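Local structure of melanin biosynthesis protein TyrA, putative (Shewanella oneidensis, 2IIZ) at residues 35-38 with 39-43; 42-45 with 46-50; 116-119 with 120-124. The protein binds heme b and is a dye-decolorizing (DyP-type) peroxidase, probably using the heme to oxidise substrates with peroxide. All coordinates share one frame; numbering follows the deposited sequence.

Contact 1 of 3, residues 35-38 with 39-43; sequences SQLR and PCIAN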
loop_
_atom_site.group_PDB
_atom_site.type_symbol
_atom_site.label_atom_id
_atom_site.label_comp_id
_atom_site.label_asym_id
_atom_site.label_seq_id
_atom_site.Cartn_x
_atom_site.Cartn_y
_atom_site.Cartn_z
ATOM N N SER A 35 -4.488 -32.259 -7.067
ATOM C CA SER A 35 -4.594 -33.200 -5.964
ATOM C C SER A 35 -4.098 -32.620 -4.625
ATOM O O SER A 35 -4.617 -32.956 -3.555
ATOM C CB SER A 35 -3.806 -34.458 -6.302
ATOM O OG SER A 35 -3.916 -35.383 -5.250
ATOM N N GLN A 36 -3.093 -31.753 -4.702
ATOM C CA GLN A 36 -2.435 -31.198 -3.520
ATOM C C GLN A 36 -3.041 -29.845 -3.118
ATOM O O GLN A 36 -3.020 -29.459 -1.953
ATOM C CB GLN A 36 -0.935 -31.044 -3.801
ATOM C CG GLN A 36 -0.280 -32.279 -4.438
ATOM C CD GLN A 36 1.167 -32.036 -4.832
ATOM O OE1 GLN A 36 1.542 -32.182 -6.002
ATOM N NE2 GLN A 36 1.990 -31.663 -3.855
ATOM N N LEU A 37 -3.581 -29.134 -4.096
ATOM C CA LEU A 37 -4.113 -27.803 -3.870
ATOM C C LEU A 37 -5.469 -27.825 -3.177
ATOM O O LEU A 37 -5.718 -27.067 -2.244
ATOM C CB LEU A 37 -4.240 -27.079 -5.206
ATOM C CG LEU A 37 -4.490 -25.577 -5.154
ATOM C CD1 LEU A 37 -3.579 -24.867 -4.145
ATOM C CD2 LEU A 37 -4.304 -25.020 -6.557
ATOM N N ARG A 38 -6.334 -28.708 -3.654
ATOM C CA ARG A 38 -7.700 -28.849 -3.154
ATOM C C ARG A 38 -7.807 -28.902 -1.606
ATOM O O ARG A 38 -8.578 -28.141 -1.020
ATOM C CB ARG A 38 -8.327 -30.079 -3.809
ATOM C CG ARG A 38 -9.804 -30.025 -4.007
ATOM C CD ARG A 38 -10.299 -31.363 -4.562
ATOM N NE ARG A 38 -9.669 -31.704 -5.846
ATOM C CZ ARG A 38 -8.972 -32.818 -6.116
ATOM N NH1 ARG A 38 -8.765 -33.773 -5.200
ATOM N NH2 ARG A 38 -8.469 -32.972 -7.341
ATOM N N PRO A 39 -7.043 -29.793 -0.940
ATOM C CA PRO A 39 -7.021 -29.735 0.529
ATOM C C PRO A 39 -6.298 -28.514 1.105
ATOM O O PRO A 39 -6.653 -28.049 2.183
ATOM C CB PRO A 39 -6.271 -31.007 0.918
ATOM C CG PRO A 39 -5.420 -31.329 -0.253
ATOM C CD PRO A 39 -6.187 -30.878 -1.452
ATOM N N CYS A 40 -5.294 -28.002 0.403
ATOM C CA CYS A 40 -4.563 -26.816 0.870
ATOM C C CYS A 40 -5.470 -25.572 0.853
ATOM O O CYS A 40 -5.429 -24.725 1.752
ATOM C CB CYS A 40 -3.307 -26.609 0.014
ATOM S SG CYS A 40 -2.588 -24.953 0.083
ATOM N N ILE A 41 -6.289 -25.475 -0.187
ATOM C CA ILE A 41 -7.353 -24.473 -0.262
ATOM C C ILE A 41 -8.335 -24.606 0.902
ATOM O O ILE A 41 -8.855 -23.612 1.389
ATOM C CB ILE A 41 -8.118 -24.606 -1.589
ATOM C CG1 ILE A 41 -7.291 -24.001 -2.720
ATOM C CG2 ILE A 41 -9.475 -23.914 -1.510
ATOM C CD1 ILE A 41 -7.863 -24.229 -4.093
ATOM N N ALA A 42 -8.592 -25.836 1.342
ATOM C CA ALA A 42 -9.467 -26.068 2.500
ATOM C C ALA A 42 -8.906 -25.410 3.759
ATOM O O ALA A 42 -9.622 -24.712 4.478
ATOM C CB ALA A 42 -9.673 -27.559 2.737
ATOM N N ASN A 43 -7.620 -25.640 4.011
ATOM C CA ASN A 43 -6.937 -25.056 5.165
ATOM C C ASN A 43 -6.961 -23.544 5.141
ATOM O O ASN A 43 -7.120 -22.927 6.187
ATOM C CB ASN A 43 -5.482 -25.504 5.217
ATOM C CG ASN A 43 -5.344 -26.965 5.491
ATOM O OD1 ASN A 43 -6.043 -27.518 6.340
ATOM N ND2 ASN A 43 -4.434 -27.614 4.773
#

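Contact 2 of 3, residues 42-45 with 46-50; sequences ANVA and QYIYE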
loop_
_atom_site.group_PDB
_atom_site.type_symbol
_atom_site.label_atom_id
_atom_site.label_comp_id
_atom_site.label_asym_id
_atom_site.label_seq_id
_atom_site.Cartn_x
_atom_site.Cartn_y
_atom_site.Cartn_z
ATOM N N ALA A 42 -8.592 -25.836 1.342
ATOM C CA ALA A 42 -9.467 -26.068 2.500
ATOM C C ALA A 42 -8.906 -25.410 3.759
ATOM O O ALA A 42 -9.622 -24.712 4.478
ATOM C CB ALA A 42 -9.673 -27.559 2.737
ATOM N N ASN A 43 -7.620 -25.640 4.011
ATOM C CA ASN A 43 -6.937 -25.056 5.165
ATOM C C ASN A 43 -6.961 -23.544 5.141
ATOM O O ASN A 43 -7.120 -22.927 6.187
ATOM C CB ASN A 43 -5.482 -25.504 5.217
ATOM C CG ASN A 43 -5.344 -26.965 5.491
ATOM O OD1 ASN A 43 -6.043 -27.518 6.340
ATOM N ND2 ASN A 43 -4.434 -27.614 4.773
ATOM N N VAL A 44 -6.800 -22.963 3.950
ATOM C CA VAL A 44 -6.740 -21.509 3.786
ATOM C C VAL A 44 -8.100 -20.876 4.009
ATOM O O VAL A 44 -8.219 -19.864 4.708
ATOM C CB VAL A 44 -6.197 -21.108 2.395
ATOM C CG1 VAL A 44 -6.354 -19.620 2.156
ATOM C CG2 VAL A 44 -4.717 -21.503 2.265
ATOM N N ALA A 45 -9.118 -21.478 3.411
ATOM C CA ALA A 45 -10.499 -21.041 3.605
ATOM C C ALA A 45 -10.893 -21.040 5.085
ATOM O O ALA A 45 -11.516 -20.110 5.591
ATOM C CB ALA A 45 -11.421 -21.953 2.838
ATOM N N GLN A 46 -10.515 -22.103 5.765
ATOM C CA GLN A 46 -10.809 -22.274 7.173
ATOM C C GLN A 46 -10.123 -21.217 8.015
ATOM O O GLN A 46 -10.744 -20.600 8.874
ATOM C CB GLN A 46 -10.292 -23.630 7.601
ATOM C CG GLN A 46 -10.655 -24.041 9.009
ATOM C CD GLN A 46 -10.041 -25.374 9.349
ATOM O OE1 GLN A 46 -10.750 -26.353 9.580
ATOM N NE2 GLN A 46 -8.699 -25.422 9.377
ATOM N N TYR A 47 -8.832 -21.029 7.757
ATOM C CA TYR A 47 -8.002 -20.068 8.471
ATOM C C TYR A 47 -8.622 -18.687 8.355
ATOM O O TYR A 47 -8.819 -18.015 9.360
ATOM C CB TYR A 47 -6.597 -20.128 7.865
ATOM C CG TYR A 47 -5.566 -19.125 8.320
ATOM C CD1 TYR A 47 -5.165 -19.033 9.649
ATOM C CD2 TYR A 47 -4.962 -18.272 7.389
ATOM C CE1 TYR A 47 -4.192 -18.091 10.035
ATOM C CE2 TYR A 47 -4.007 -17.344 7.759
ATOM C CZ TYR A 47 -3.620 -17.249 9.071
ATOM O OH TYR A 47 -2.659 -16.302 9.386
ATOM N N ILE A 48 -8.937 -18.287 7.125
ATOM C CA ILE A 48 -9.589 -17.006 6.856
ATOM C C ILE A 48 -10.886 -16.796 7.646
ATOM O O ILE A 48 -11.197 -15.679 8.084
ATOM C CB ILE A 48 -9.876 -16.838 5.339
ATOM C CG1 ILE A 48 -8.566 -16.600 4.597
ATOM C CG2 ILE A 48 -10.812 -15.648 5.080
ATOM C CD1 ILE A 48 -8.683 -16.564 3.069
ATOM N N TYR A 49 -11.635 -17.875 7.817
ATOM C CA TYR A 49 -12.878 -17.857 8.599
ATOM C C TYR A 49 -12.550 -17.647 10.060
ATOM O O TYR A 49 -13.031 -16.719 10.692
ATOM C CB TYR A 49 -13.590 -19.193 8.396
ATOM C CG TYR A 49 -14.989 -19.336 8.923
ATOM C CD1 TYR A 49 -15.229 -19.762 10.224
ATOM C CD2 TYR A 49 -16.087 -19.068 8.105
ATOM C CE1 TYR A 49 -16.541 -19.909 10.707
ATOM C CE2 TYR A 49 -17.399 -19.211 8.572
ATOM C CZ TYR A 49 -17.617 -19.630 9.868
ATOM O OH TYR A 49 -18.916 -19.760 10.308
ATOM N N GLU A 50 -11.711 -18.525 10.584
ATOM C CA GLU A 50 -11.258 -18.469 11.973
ATOM C C GLU A 50 -10.700 -17.090 12.390
ATOM O O GLU A 50 -10.819 -16.692 13.561
ATOM C CB GLU A 50 -10.204 -19.569 12.196
ATOM C CG GLU A 50 -10.815 -20.996 12.132
ATOM C CD GLU A 50 -9.791 -22.137 12.196
ATOM O OE1 GLU A 50 -8.585 -21.924 11.920
ATOM O OE2 GLU A 50 -10.209 -23.269 12.531
#

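Contact 3 of 3, residues 116-119 with 120-124; sequences HLVA and NEISQ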
loop_
_atom_site.group_PDB
_atom_site.type_symbol
_atom_site.label_atom_id
_atom_site.label_comp_id
_atom_site.label_asym_id
_atom_site.label_seq_id
_atom_site.Cartn_x
_atom_site.Cartn_y
_atom_site.Cartn_z
ATOM N N HIS A 116 -1.079 -7.545 6.094
ATOM C CA HIS A 116 0.253 -7.847 5.611
ATOM C C HIS A 116 0.644 -9.192 6.182
ATOM O O HIS A 116 1.099 -10.059 5.459
ATOM C CB HIS A 116 1.238 -6.779 6.030
ATOM C CG HIS A 116 2.576 -6.910 5.379
ATOM N ND1 HIS A 116 2.871 -6.329 4.165
ATOM C CD2 HIS A 116 3.699 -7.554 5.777
ATOM C CE1 HIS A 116 4.121 -6.613 3.843
ATOM N NE2 HIS A 116 4.644 -7.353 4.804
ATOM N N LEU A 117 0.450 -9.357 7.490
ATOM C CA LEU A 117 0.802 -10.597 8.180
ATOM C C LEU A 117 0.029 -11.784 7.594
ATOM O O LEU A 117 0.606 -12.824 7.251
ATOM C CB LEU A 117 0.512 -10.434 9.671
ATOM C CG LEU A 117 0.782 -11.592 10.643
ATOM C CD1 LEU A 117 1.210 -11.058 11.998
ATOM C CD2 LEU A 117 -0.424 -12.492 10.835
ATOM N N VAL A 118 -1.286 -11.627 7.474
ATOM C CA VAL A 118 -2.126 -12.711 6.992
ATOM C C VAL A 118 -1.776 -13.131 5.577
ATOM O O VAL A 118 -1.670 -14.325 5.313
ATOM C CB VAL A 118 -3.610 -12.347 7.105
ATOM C CG1 VAL A 118 -4.473 -13.281 6.291
ATOM C CG2 VAL A 118 -4.020 -12.378 8.570
ATOM N N ALA A 119 -1.604 -12.154 4.680
ATOM C CA ALA A 119 -1.148 -12.389 3.304
ATOM C C ALA A 119 0.159 -13.186 3.256
ATOM O O ALA A 119 0.249 -14.219 2.604
ATOM C CB ALA A 119 -0.949 -11.037 2.564
ATOM N N ASN A 120 1.180 -12.689 3.944
ATOM C CA ASN A 120 2.426 -13.433 4.069
ATOM C C ASN A 120 2.061 -14.871 4.460
ATOM O O ASN A 120 2.479 -15.827 3.803
ATOM C CB ASN A 120 3.369 -12.796 5.115
ATOM C CG ASN A 120 4.172 -11.596 4.574
ATOM O OD1 ASN A 120 4.336 -11.409 3.370
ATOM N ND2 ASN A 120 4.685 -10.785 5.490
ATOM N N GLU A 121 1.269 -15.029 5.520
ATOM C CA GLU A 121 0.935 -16.379 5.992
ATOM C C GLU A 121 0.249 -17.232 4.930
ATOM O O GLU A 121 0.618 -18.387 4.722
ATOM C CB GLU A 121 0.115 -16.354 7.288
ATOM C CG GLU A 121 0.952 -16.715 8.525
ATOM C CD GLU A 121 1.661 -18.080 8.372
ATOM O OE1 GLU A 121 1.092 -18.982 7.699
ATOM O OE2 GLU A 121 2.779 -18.249 8.916
ATOM N N ILE A 122 -0.741 -16.671 4.256
ATOM C CA ILE A 122 -1.463 -17.427 3.244
ATOM C C ILE A 122 -0.560 -17.852 2.086
ATOM O O ILE A 122 -0.665 -18.975 1.586
ATOM C CB ILE A 122 -2.710 -16.650 2.767
ATOM C CG1 ILE A 122 -3.816 -16.856 3.809
ATOM C CG2 ILE A 122 -3.184 -17.135 1.410
ATOM C CD1 ILE A 122 -4.971 -15.941 3.677
ATOM N N SER A 123 0.325 -16.953 1.668
ATOM C CA SER A 123 1.326 -17.249 0.644
ATOM C C SER A 123 2.184 -18.478 1.012
ATOM O O SER A 123 2.500 -19.325 0.162
ATOM C CB SER A 123 2.218 -16.018 0.450
ATOM O OG SER A 123 3.403 -16.328 -0.245
ATOM N N GLN A 124 2.560 -18.568 2.281
ATOM C CA GLN A 124 3.353 -19.686 2.743
ATOM C C GLN A 124 2.518 -20.960 2.766
ATOM O O GLN A 124 3.042 -22.054 2.579
ATOM C CB GLN A 124 3.927 -19.394 4.119
ATOM C CG GLN A 124 4.922 -18.263 4.086
ATOM C CD GLN A 124 5.592 -18.038 5.420
ATOM O OE1 GLN A 124 6.065 -18.987 6.054
ATOM N NE2 GLN A 124 5.644 -16.772 5.860
#

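Contact 1 of 3, residues 35-38 with 39-43
Leu37 and Ile41, one helical turn apart, meet on the buried side of helix 34-54, where their chains cross obliquely and CD1 of Ile41 reaches CG of Leu37 at 3.8 Å. Leu37 sends CG anti to its own N (chi1 -167°), which lays the isobutyl group beside its carbonyl carbon and leans it along the helix toward the isoleucine. Both side chains also rest on Leu103 of strand 103-109, so two branched hydrocarbon residues suit this sheet-facing stripe. Between the same two residues the backbone is gripped by a short bond, Ile41 N to Leu37 O at 2.7 Å, with an N-H...O angle of 170°.

Pro39 comes in on a different face. With no N-H to give, its nitrogen makes no bond to the preceding turn, and the ring takes that space instead: Pro39 CD lies 3.3 Å from Ser35 O and Pro39 CG 3.5 Å from Gln36 O. The helix kinks here; a turn on, Ala42 N meets Arg38 O at a longer 3.3 Å, the donor tilted from the carbonyl plane. An alanine at Pro39 would lose the ring contacts with both carbonyls and would probably leave the kink less firmly fixed. Arg38 bends away at chi3 (-59°), and its long chain reaches the end of helix 71-74, where NE donates to Leu74 O, and the loop residue Tyr75. The arrangement is that of a proline-kinked amphipathic helix packed on the antiparallel sheet of the DyP-type peroxidase fold, in its N-terminal ferredoxin-like half.

Contact 2 of 3, residues 42-45 with 46-50
Val44 O accepts the amide of Ile48 at 3.0 Å in an almost straight bond (N-H...O angle 173°), one of four consecutive i to i+4 bonds that carry regular alpha-helix from residue 42 to residue 49. This is the middle of helix 34-54, an amphipathic helix lying on the antiparallel sheet in the N-terminal ferredoxin-like half of the DyP-type peroxidase fold. The first of the four, Gln46 N to Ala42 O, measures 3.0 Å, and the last, Tyr49 N to Ala45 O, is longer at 3.2 Å.

The same pair that shares the straight bond also meets through its side chains on the sheet face. The two chains cross at a slant: CG1 of Val44, turned anti to the backbone N (chi1 171°), comes within 3.9 Å of CD1 of Ile48, and both residues press on Val64 of strand 61-67. Aliphatic side chains suit this place because they meet each other and Val64 without any polar atom to satisfy. Ile48 also folds its CG1 back over the turn, 3.3 Å from Val44 O.

Ala45 lies on another flank, where its small methyl lets Leu304 of helix 304-308 come close; Tyr49 touches the same leucine, and Gln46 reaches Met308. On the flank toward helix 112-125, Tyr47 turns its ring outward from the turn to touch Met125, an aromatic being long enough to bridge two helices. Tyr47 CB stays within the turn, 3.3 Å from Asn43 O.

Contact 3 of 3, residues 116-119 with 120-124
Asn120 sets its amide against the ring of His116 one turn earlier: ND2 of Asn120 is 3.4 Å from CD2 of His116, and the ring and amide planes stand 79° apart. The amide approaches the imidazole obliquely. Asn120 CG lies anti to its carbonyl carbon (chi1 -81°), which swings the amide back along the helix over the preceding turn, with CG 3.5 Å from His116 O. His116 O also accepts the backbone N of Asn120 at 3.0 Å.

Both polar ends are used across the dimer interface. Gln254 of the second subunit presents OE1 to NE2 of His116 and NE2 to OD1 of Asn120, while ND1 of His116 pairs with Arg137 of its own chain. Residues with both donor and acceptor atoms therefore suit this place, and the bonds on the two sides of the imidazole should fix its rotation.

Helix 112-125 belongs to the ferredoxin-like N-terminal half of the DyP-type fold, packed beside helix 34-54 on the sheet. Ala119 takes part mainly through its backbone: Ala119 O receives Ser123 N at 2.9 Å, with an N-H...O angle of 173°.

On the sheet side, Val118 and Ile122 lie side by side and point the same way, CG1 of the valine 3.8 Å from CD1 of the isoleucine. Their branched chains cover Leu107 of strand 103-109, a hydrophobic seat that suits aliphatic residues. Beneath them the backbone bond from Ile122 N to Val118 O is short, at 2.7 Å.

In the fold
Contacts 1 and 2 are successive turns of helix 34-54, sharing Ala42 and Asn43, whereas contact 3 is on the neighbouring helix 112-125. All three are partly buried and lie away from the heme pocket. Contact 1 stands apart by its proline kink, with loops around much of it. Contact 2 is regular helix, touching the sheet, helix 304-308 and contact 3. The two helices meet where Ile48 CG1 lies 3.8 Å from Ile122 CD1 and Tyr47 OH packs on Glu121, close to a bound sodium ion. Only contact 3 touches the second subunit, and there His116 and Asn120 add hydrogen bonds to the apolar packing.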